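Local coordinates for putative histidine protein kinase (Rhodobacter sphaeroides, PDB 3KYJ) that is the histidine-phosphotransfer (Hpt) domain of the kinase CheA3, which probably autophosphorylates and passes the phosphate to CheY or CheB in chemotaxis signalling, at residues A[89-92]-A[93-97]. Sequence-based numbering, arbitrary orientation.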
loop_
_atom_site.group_PDB
_atom_site.type_symbol
_atom_site.label_atom_id
_atom_site.label_comp_id
_atom_site.label_asym_id
_atom_site.label_seq_id
_atom_site.Cartn_x
_atom_site.Cartn_y
_atom_site.Cartn_z
ATOM N N GLY A 89 3.920 -26.242 7.865
ATOM C CA GLY A 89 3.300 -26.019 9.148
ATOM C C GLY A 89 4.094 -25.027 9.985
ATOM O O GLY A 89 3.516 -24.294 10.776
ATOM N N GLU A 90 5.407 -25.007 9.793
ATOM C CA GLU A 90 6.245 -24.103 10.557
ATOM C C GLU A 90 6.014 -22.650 10.121
ATOM O O GLU A 90 5.965 -21.725 10.957
ATOM C CB GLU A 90 7.727 -24.462 10.438
ATOM C CG GLU A 90 8.595 -23.570 11.327
ATOM C CD GLU A 90 10.057 -23.966 11.325
ATOM O OE1 GLU A 90 10.487 -24.711 10.421
ATOM O OE2 GLU A 90 10.782 -23.506 12.227
ATOM N N ILE A 91 5.927 -22.434 8.816
ATOM C CA ILE A 91 5.626 -21.088 8.314
ATOM C C ILE A 91 4.309 -20.604 8.897
ATOM O O ILE A 91 4.204 -19.451 9.359
ATOM C CB ILE A 91 5.613 -21.037 6.779
ATOM C CG1 ILE A 91 7.005 -21.356 6.226
ATOM C CG2 ILE A 91 5.100 -19.689 6.310
ATOM C CD1 ILE A 91 7.200 -21.202 4.713
ATOM N N VAL A 92 3.290 -21.456 8.871
ATOM C CA VAL A 92 1.977 -21.065 9.362
ATOM C C VAL A 92 2.066 -20.680 10.836
ATOM O O VAL A 92 1.520 -19.675 11.269
ATOM C CB VAL A 92 0.918 -22.161 9.102
ATOM C CG1 VAL A 92 -0.381 -21.829 9.810
ATOM C CG2 VAL A 92 0.711 -22.322 7.599
ATOM N N GLU A 93 2.814 -21.475 11.592
ATOM C CA GLU A 93 3.003 -21.257 13.019
ATOM C C GLU A 93 3.681 -19.912 13.337
ATOM O O GLU A 93 3.226 -19.147 14.196
ATOM C CB GLU A 93 3.873 -22.402 13.560
ATOM C CG GLU A 93 4.342 -22.280 14.974
ATOM C CD GLU A 93 5.234 -23.449 15.361
ATOM O OE1 GLU A 93 4.900 -24.605 15.004
ATOM O OE2 GLU A 93 6.269 -23.209 16.017
ATOM N N ILE A 94 4.790 -19.662 12.656
ATOM C CA ILE A 94 5.563 -18.438 12.855
ATOM C C ILE A 94 4.687 -17.229 12.485
ATOM O O ILE A 94 4.693 -16.204 13.175
ATOM C CB ILE A 94 6.855 -18.432 12.033
ATOM C CG1 ILE A 94 7.813 -19.514 12.554
ATOM C CG2 ILE A 94 7.534 -17.067 12.101
ATOM C CD1 ILE A 94 8.959 -19.800 11.612
ATOM N N LEU A 95 3.903 -17.349 11.423
ATOM C CA LEU A 95 3.078 -16.220 10.999
ATOM C C LEU A 95 1.886 -15.996 11.928
ATOM O O LEU A 95 1.454 -14.852 12.083
ATOM C CB LEU A 95 2.643 -16.357 9.552
ATOM C CG LEU A 95 3.762 -16.285 8.517
ATOM C CD1 LEU A 95 3.262 -16.619 7.109
ATOM C CD2 LEU A 95 4.405 -14.887 8.547
ATOM N N LEU A 96 1.347 -17.058 12.536
ATOM C CA LEU A 96 0.320 -16.892 13.559
ATOM C C LEU A 96 0.897 -16.118 14.764
ATOM O O LEU A 96 0.259 -15.212 15.283
ATOM C CB LEU A 96 -0.271 -18.234 14.022
ATOM C CG LEU A 96 -1.401 -18.727 13.125
ATOM C CD1 LEU A 96 -1.748 -20.173 13.490
ATOM C CD2 LEU A 96 -2.610 -17.821 13.252
ATOM N N PHE A 97 2.110 -16.474 15.186
ATOM C CA PHE A 97 2.811 -15.738 16.237
ATOM C C PHE A 97 3.006 -14.283 15.793
ATOM O O PHE A 97 2.761 -13.344 16.560
ATOM C CB PHE A 97 4.153 -16.448 16.526
ATOM C CG PHE A 97 5.026 -15.783 17.561
ATOM C CD1 PHE A 97 4.500 -15.274 18.723
ATOM C CD2 PHE A 97 6.377 -15.671 17.338
ATOM C CE1 PHE A 97 5.335 -14.660 19.678
ATOM C CE2 PHE A 97 7.204 -15.065 18.277
ATOM C CZ PHE A 97 6.674 -14.557 19.426
#
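I94 folds back over the preceding turn of its helix and lies over the backbone oxygen of E90. Its CB is 3.6 Å from E90 O, and CG1, turned beside the backbone N (chi1 -67°), comes closer to the same oxygen, at 3.3 Å. CD1 stays 3.6 Å from E90 O while it also reaches E90 CG at 3.8 Å, the two side chains crossing at a slant. E90 O accepts the hydrogen bond of I94 N at 2.9 Å, nearly straight at the hydrogen (169°). E90 runs extended beyond CG, and its carboxylate reaches R134 and K131 through OE1 in salt bridges to helix 122-135. The segments form the first turns of helix 89-112 in the helical bundle of the Hpt domain, where D88 OD1 accepts a hydrogen bond from I91 N. One residue on, L95 leans on I91 with the same i to i+4 spacing, but side by side: L95 CG sits 3.3 Å from I91 O, and L95 CD1 packs 3.7 Å from I91 CG2, both side chains pointing the same way against helix 64-82. V92 CG1 and L96 CD1 lie 4.3 Å apart, a looser contact, and both residues face helix 10-35, at L34 and L31 respectively.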